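Local coordinates for protein ribonucleoside-diphosphate reductase, alpha chain (Actinobacillus ureae ATCC 25976, PDB 6DQX) that probably reduces ribonucleoside diphosphates to deoxyribonucleotides as the catalytic alpha subunit of a class Id ribonucleotide reductase, at residues A60-A63 with E64-G68; E70-A73 with D74-H78. One frame throughout, in Å; residues are numbered along the deposited sequence.

Contact 1 (A60-A63 with E64-G68); sequences AEHA and EHKLG. With MG (magnesium ion), chain E.
Lys66 lies against the imidazole of His62, one helical turn earlier. Its CG sits over the ring, off-centre, 4.2 Å from the centroid and 29° off the ring normal, a CH-pi contact. Farther out, Lys66 CE comes within 3.5 Å of His62 NE2. The chi1 torsion of His62 (-171°) puts CG anti to the backbone N and sends the ring outward from the helix. Lys66 reaches back toward the N-terminal end to meet it. The bend at chi2 (-66°) turns the chain so that CG and CE pass obliquely across the ring. The same ring meets Phe95 edge-to-face.

Ala63 is on the buried side. Its carbonyl O accepts a bond from Leu67 N at 2.9 Å. Both side chains pack against Val318 of helix 308-327 and Tyr72 of helix 72-82. The whole contact belongs to the last two turns of helix 52-67, held by successive i to i+4 backbone bonds. The helix ends at Gly68, which has positive phi and whose N bonds to Glu64 O.

Glu64 rises from the face that looks onto helix 72-82. Its chain is extended beyond CG, and OE1 accepts a hydrogen bond from Ala73 N. OE2 lies 4.4 Å from Glu61 OE1, a close pair of like charges. The N-H and the start of helix 72-82 would probably favour the charged form of Glu64. His65 N bonds to Glu61 O. At the exposed surface, His65 ND1 coordinates a magnesium ion at 2.5 Å. A water binds the same ion at 2.0 Å and lies in the plane of the His65 ring, at its edge.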
ATOM      1  N   ALA A  60       0.066  37.418  -6.862  1.00 17.24           N
ATOM      2  CA  ALA A  60      -0.903  38.527  -6.764  1.00 16.71           C
ATOM      3  C   ALA A  60      -1.707  38.691  -8.049  1.00 17.58           C
ATOM      4  O   ALA A  60      -2.931  38.819  -8.015  1.00 16.17           O
ATOM      5  CB  ALA A  60      -0.188  39.831  -6.467  1.00 17.33           C
ATOM      6  N   GLU A  61      -1.010  38.699  -9.190  1.00 18.05           N
ATOM      7  CA  GLU A  61      -1.681  38.896 -10.481  1.00 19.85           C
ATOM      8  C   GLU A  61      -2.542  37.693 -10.843  1.00 18.98           C
ATOM      9  O   GLU A  61      -3.610  37.848 -11.422  1.00 18.22           O
ATOM     10  CB  GLU A  61      -0.659  39.177 -11.599  1.00 21.17           C
ATOM     11  CG  GLU A  61       0.068  40.506 -11.450  1.00 23.46           C
ATOM     12  CD  GLU A  61      -0.804  41.734 -11.714  1.00 26.23           C
ATOM     13  OE1 GLU A  61      -1.885  41.619 -12.347  1.00 30.55           O
ATOM     14  OE2 GLU A  61      -0.407  42.832 -11.264  1.00 27.65           O
ATOM     15  N   HIS A  62      -2.067  36.492 -10.524  1.00 19.14           N
ATOM     16  CA  HIS A  62      -2.827  35.294 -10.854  1.00 19.93           C
ATOM     17  C   HIS A  62      -4.123  35.267 -10.050  1.00 19.50           C
ATOM     18  O   HIS A  62      -5.194  34.983 -10.590  1.00 18.41           O
ATOM     19  CB  HIS A  62      -2.035  34.023 -10.584  1.00 21.54           C
ATOM     20  CG  HIS A  62      -2.706  32.799 -11.110  1.00 23.38           C
ATOM     21  ND1 HIS A  62      -2.710  32.473 -12.452  1.00 23.57           N
ATOM     22  CD2 HIS A  62      -3.412  31.832 -10.481  1.00 24.67           C
ATOM     23  CE1 HIS A  62      -3.379  31.347 -12.619  1.00 24.62           C
ATOM     24  NE2 HIS A  62      -3.831  30.947 -11.443  1.00 24.68           N
ATOM     25  N   ALA A  63      -4.019  35.623  -8.774  1.00 18.34           N
ATOM     26  CA  ALA A  63      -5.207  35.731  -7.909  1.00 18.36           C
ATOM     27  C   ALA A  63      -6.207  36.776  -8.434  1.00 18.81           C
ATOM     28  O   ALA A  63      -7.393  36.497  -8.532  1.00 18.43           O
ATOM     29  CB  ALA A  63      -4.793  36.039  -6.485  1.00 18.07           C
ATOM     30  N   GLU A  64      -5.720  37.964  -8.795  1.00 18.39           N
ATOM     31  CA  GLU A  64      -6.592  38.974  -9.398  1.00 20.04           C
ATOM     32  C   GLU A  64      -7.302  38.433 -10.631  1.00 20.15           C
ATOM     33  O   GLU A  64      -8.508  38.621 -10.799  1.00 22.79           O
ATOM     34  CB  GLU A  64      -5.803  40.241  -9.791  1.00 20.91           C
ATOM     35  CG  GLU A  64      -6.657  41.229 -10.596  1.00 21.76           C
ATOM     36  CD  GLU A  64      -6.028  42.603 -10.768  1.00 23.26           C
ATOM     37  OE1 GLU A  64      -5.565  43.217  -9.772  1.00 22.65           O
ATOM     38  OE2 GLU A  64      -6.054  43.094 -11.915  1.00 24.36           O
ATOM     39  N   HIS A  65      -6.559  37.776 -11.499  1.00 21.76           N
ATOM     40  CA  HIS A  65      -7.135  37.245 -12.721  1.00 24.78           C
ATOM     41  C   HIS A  65      -8.265  36.248 -12.423  1.00 24.05           C
ATOM     42  O   HIS A  65      -9.335  36.354 -12.998  1.00 22.83           O
ATOM     43  CB  HIS A  65      -6.075  36.617 -13.617  1.00 26.68           C
ATOM     44  CG  HIS A  65      -6.619  36.212 -14.944  1.00 30.82           C
ATOM     45  ND1 HIS A  65      -6.991  37.131 -15.905  1.00 32.23           N
ATOM     46  CD2 HIS A  65      -6.923  34.993 -15.446  1.00 32.78           C
ATOM     47  CE1 HIS A  65      -7.474  36.489 -16.954  1.00 32.61           C
ATOM     48  NE2 HIS A  65      -7.440  35.192 -16.703  1.00 33.19           N
ATOM     49  N   LYS A  66      -8.045  35.339 -11.479  1.00 23.34           N
ATOM     50  CA  LYS A  66      -9.066  34.346 -11.106  1.00 25.03           C
ATOM     51  C   LYS A  66     -10.262  34.916 -10.365  1.00 24.54           C
ATOM     52  O   LYS A  66     -11.384  34.402 -10.518  1.00 24.26           O
ATOM     53  CB  LYS A  66      -8.438  33.191 -10.306  1.00 26.87           C
ATOM     54  CG  LYS A  66      -7.371  32.426 -11.075  1.00 28.89           C
ATOM     55  CD  LYS A  66      -7.973  31.691 -12.263  1.00 32.79           C
ATOM     56  CE  LYS A  66      -6.927  30.906 -13.014  1.00 34.62           C
ATOM     57  NZ  LYS A  66      -7.601  29.914 -13.890  1.00 38.15           N
ATOM     58  N   LEU A  67     -10.049  35.971  -9.571  1.00 22.61           N
ATOM     59  CA  LEU A  67     -11.150  36.656  -8.885  1.00 22.26           C
ATOM     60  C   LEU A  67     -11.958  37.536  -9.825  1.00 24.19           C
ATOM     61  O   LEU A  67     -13.116  37.812  -9.542  1.00 22.92           O
ATOM     62  CB  LEU A  67     -10.636  37.533  -7.738  1.00 21.06           C
ATOM     63  CG  LEU A  67     -10.164  36.750  -6.514  1.00 20.67           C
ATOM     64  CD1 LEU A  67      -9.277  37.577  -5.585  1.00 20.97           C
ATOM     65  CD2 LEU A  67     -11.373  36.179  -5.774  1.00 20.78           C
ATOM     66  N   GLY A  68     -11.324  38.037 -10.892  1.00 24.77           N
ATOM     67  CA  GLY A  68     -11.948  39.047 -11.765  1.00 25.27           C
ATOM     68  C   GLY A  68     -12.200  40.378 -11.086  1.00 25.42           C
ATOM     69  O   GLY A  68     -13.142  41.084 -11.432  1.00 25.50           O
TER
HETATM   70 MG    MG E 604      -5.791  39.273 -16.474  1.00 38.14          MG
HETATM   71  O   HOH W   1      -5.952  40.027 -14.636  1.00 26.95           O

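Contact 2 (E70-A73 with D74-H78); sequences EGYA and DKFYH
Tyr72 and Phe76, one turn apart, make the tightly packed side of this contact. The two side chains cross at a slant. Tyr72 CE2 lies 4.0 Å from Phe76 CB, and Tyr72 OH comes 3.8 Å from Phe76 CD2. The four-residue spacing puts both rings on the same side of the helix. They also lean alike, because CG is anti to the backbone N in each (chi1 -179° and -178°). Beneath them, Phe76 N bonds to Tyr72 O at 2.8 Å. Tyr72 OH is buried and hydrogen-bonds to Val311 O. The Phe76 ring meets those of Phe315 and Phe85.

The contact forms the first turns of helix 72-82. Gly71 holds the N-cap position with positive phi (83°), and its O takes a rather long bond, 3.3 Å, from Lys75 N. Ala73 follows on the side facing helix 52-67. Its O is bonded by Tyr77 N at 2.7 Å, and Tyr77 CB lies 3.2 Å from the same oxygen.

The packing is looser at Gly71 and Asp74, which are exposed to solvent. Asp74 CB lies 4.0 Å from Gly71 O. Lys75 rests CB against Tyr72 O at 3.4 Å. Its chain then bends at chi3 and chi4 and leads away along Val311, and NZ hydrogen-bonds to Tyr79 OH.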
ATOM      1  N   GLU A  70     -10.813  44.080 -10.270  1.00 26.55           N
ATOM      2  CA  GLU A  70      -9.828  45.115 -10.601  1.00 28.56           C
ATOM      3  C   GLU A  70      -9.173  45.697  -9.338  1.00 25.22           C
ATOM      4  O   GLU A  70      -9.833  45.933  -8.333  1.00 25.64           O
ATOM      5  CB  GLU A  70     -10.457  46.231 -11.453  1.00 32.84           C
ATOM      6  CG  GLU A  70     -10.891  45.772 -12.854  1.00 37.35           C
ATOM      7  CD  GLU A  70      -9.750  45.671 -13.870  1.00 41.42           C
ATOM      8  OE1 GLU A  70     -10.041  45.469 -15.076  1.00 44.27           O
ATOM      9  OE2 GLU A  70      -8.570  45.812 -13.488  1.00 44.57           O
ATOM     10  N   GLY A  71      -7.861  45.885  -9.399  1.00 21.92           N
ATOM     11  CA  GLY A  71      -7.096  46.449  -8.297  1.00 21.71           C
ATOM     12  C   GLY A  71      -6.701  45.461  -7.205  1.00 19.31           C
ATOM     13  O   GLY A  71      -5.913  45.810  -6.322  1.00 18.24           O
ATOM     14  N   TYR A  72      -7.175  44.222  -7.304  1.00 18.30           N
ATOM     15  CA  TYR A  72      -6.908  43.236  -6.265  1.00 17.43           C
ATOM     16  C   TYR A  72      -5.406  42.953  -6.092  1.00 17.42           C
ATOM     17  O   TYR A  72      -4.904  42.944  -4.962  1.00 16.74           O
ATOM     18  CB  TYR A  72      -7.706  41.950  -6.510  1.00 17.08           C
ATOM     19  CG  TYR A  72      -7.451  40.944  -5.422  1.00 16.31           C
ATOM     20  CD1 TYR A  72      -8.192  40.957  -4.242  1.00 16.37           C
ATOM     21  CD2 TYR A  72      -6.423  40.006  -5.548  1.00 15.99           C
ATOM     22  CE1 TYR A  72      -7.926  40.028  -3.233  1.00 16.06           C
ATOM     23  CE2 TYR A  72      -6.154  39.100  -4.543  1.00 15.70           C
ATOM     24  CZ  TYR A  72      -6.920  39.119  -3.389  1.00 15.75           C
ATOM     25  OH  TYR A  72      -6.644  38.230  -2.382  1.00 16.15           O
ATOM     26  N   ALA A  73      -4.701  42.711  -7.205  1.00 17.35           N
ATOM     27  CA  ALA A  73      -3.274  42.372  -7.174  1.00 18.24           C
ATOM     28  C   ALA A  73      -2.440  43.401  -6.432  1.00 18.47           C
ATOM     29  O   ALA A  73      -1.604  43.038  -5.604  1.00 17.85           O
ATOM     30  CB  ALA A  73      -2.730  42.180  -8.586  1.00 17.90           C
ATOM     31  N   ASP A  74      -2.673  44.680  -6.712  1.00 19.52           N
ATOM     32  CA  ASP A  74      -1.914  45.740  -6.051  1.00 21.13           C
ATOM     33  C   ASP A  74      -2.218  45.819  -4.548  1.00 19.63           C
ATOM     34  O   ASP A  74      -1.312  46.085  -3.755  1.00 18.49           O
ATOM     35  CB  ASP A  74      -2.122  47.105  -6.732  1.00 23.57           C
ATOM     36  CG  ASP A  74      -1.438  47.194  -8.094  1.00 25.21           C
ATOM     37  OD1 ASP A  74      -0.517  46.396  -8.401  1.00 28.15           O
ATOM     38  OD2 ASP A  74      -1.846  48.063  -8.877  1.00 29.09           O
ATOM     39  N   LYS A  75      -3.458  45.529  -4.173  1.00 20.07           N
ATOM     40  CA  LYS A  75      -3.819  45.451  -2.737  1.00 20.22           C
ATOM     41  C   LYS A  75      -3.110  44.293  -2.071  1.00 17.87           C
ATOM     42  O   LYS A  75      -2.457  44.472  -1.050  1.00 15.77           O
ATOM     43  CB  LYS A  75      -5.320  45.319  -2.538  1.00 23.86           C
ATOM     44  CG  LYS A  75      -6.049  46.646  -2.477  1.00 29.57           C
ATOM     45  CD  LYS A  75      -7.488  46.501  -1.988  1.00 31.70           C
ATOM     46  CE  LYS A  75      -7.586  46.180  -0.496  1.00 33.68           C
ATOM     47  NZ  LYS A  75      -7.307  47.328   0.427  1.00 35.35           N
ATOM     48  N   PHE A  76      -3.219  43.101  -2.675  1.00 16.93           N
ATOM     49  CA  PHE A  76      -2.516  41.935  -2.143  1.00 16.07           C
ATOM     50  C   PHE A  76      -1.002  42.166  -2.082  1.00 15.76           C
ATOM     51  O   PHE A  76      -0.357  41.865  -1.073  1.00 15.37           O
ATOM     52  CB  PHE A  76      -2.867  40.710  -2.989  1.00 16.48           C
ATOM     53  CG  PHE A  76      -2.242  39.440  -2.514  1.00 17.15           C
ATOM     54  CD1 PHE A  76      -1.001  39.053  -2.987  1.00 17.57           C
ATOM     55  CD2 PHE A  76      -2.937  38.578  -1.672  1.00 17.53           C
ATOM     56  CE1 PHE A  76      -0.417  37.866  -2.569  1.00 18.07           C
ATOM     57  CE2 PHE A  76      -2.370  37.383  -1.263  1.00 17.47           C
ATOM     58  CZ  PHE A  76      -1.117  37.021  -1.722  1.00 17.53           C
ATOM     59  N   TYR A  77      -0.432  42.726  -3.152  1.00 16.12           N
ATOM     60  CA  TYR A  77       1.001  43.015  -3.200  1.00 16.43           C
ATOM     61  C   TYR A  77       1.421  43.996  -2.096  1.00 15.66           C
ATOM     62  O   TYR A  77       2.428  43.767  -1.404  1.00 14.26           O
ATOM     63  CB  TYR A  77       1.391  43.549  -4.591  1.00 17.27           C
ATOM     64  CG  TYR A  77       2.886  43.653  -4.822  1.00 17.63           C
ATOM     65  CD1 TYR A  77       3.629  42.540  -5.223  1.00 18.67           C
ATOM     66  CD2 TYR A  77       3.557  44.857  -4.651  1.00 18.45           C
ATOM     67  CE1 TYR A  77       4.996  42.636  -5.444  1.00 18.85           C
ATOM     68  CE2 TYR A  77       4.929  44.960  -4.869  1.00 19.11           C
ATOM     69  CZ  TYR A  77       5.638  43.840  -5.271  1.00 18.69           C
ATOM     70  OH  TYR A  77       6.992  43.921  -5.498  1.00 19.88           O
ATOM     71  N   HIS A  78       0.613  45.033  -1.881  1.00 15.69           N
ATOM     72  CA  HIS A  78       0.873  46.014  -0.823  1.00 16.53           C
ATOM     73  C   HIS A  78       0.938  45.368   0.545  1.00 15.36           C
ATOM     74  O   HIS A  78       1.885  45.585   1.314  1.00 14.52           O
ATOM     75  CB  HIS A  78      -0.158  47.164  -0.817  1.00 17.77           C
ATOM     76  CG  HIS A  78       0.021  48.114   0.331  1.00 19.27           C
ATOM     77  ND1 HIS A  78       1.120  48.938   0.449  1.00 21.09           N
ATOM     78  CD2 HIS A  78      -0.741  48.346   1.429  1.00 20.79           C
ATOM     79  CE1 HIS A  78       1.027  49.635   1.572  1.00 21.19           C
ATOM     80  NE2 HIS A  78      -0.091  49.291   2.184  1.00 21.10           N
TER

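From the N terminus, the chain runs down helix 52-67, whose last turns form contact 1. It turns at Gly68 and enters helix 72-82 through contact 2. Each contact is local and closes no long loop. They lie in series, neither nesting nor crossing, with centres about 9 Å apart. Helix 72-82 follows after a short connection and packs on helix 52-67. Besides the bond from Glu64 to the start of the later helix, Ala60 O touches Ala73 CB. Glu64 OE2 and Glu70 OE2 bring like charges close. Side chains of both contacts touch helix 308-327.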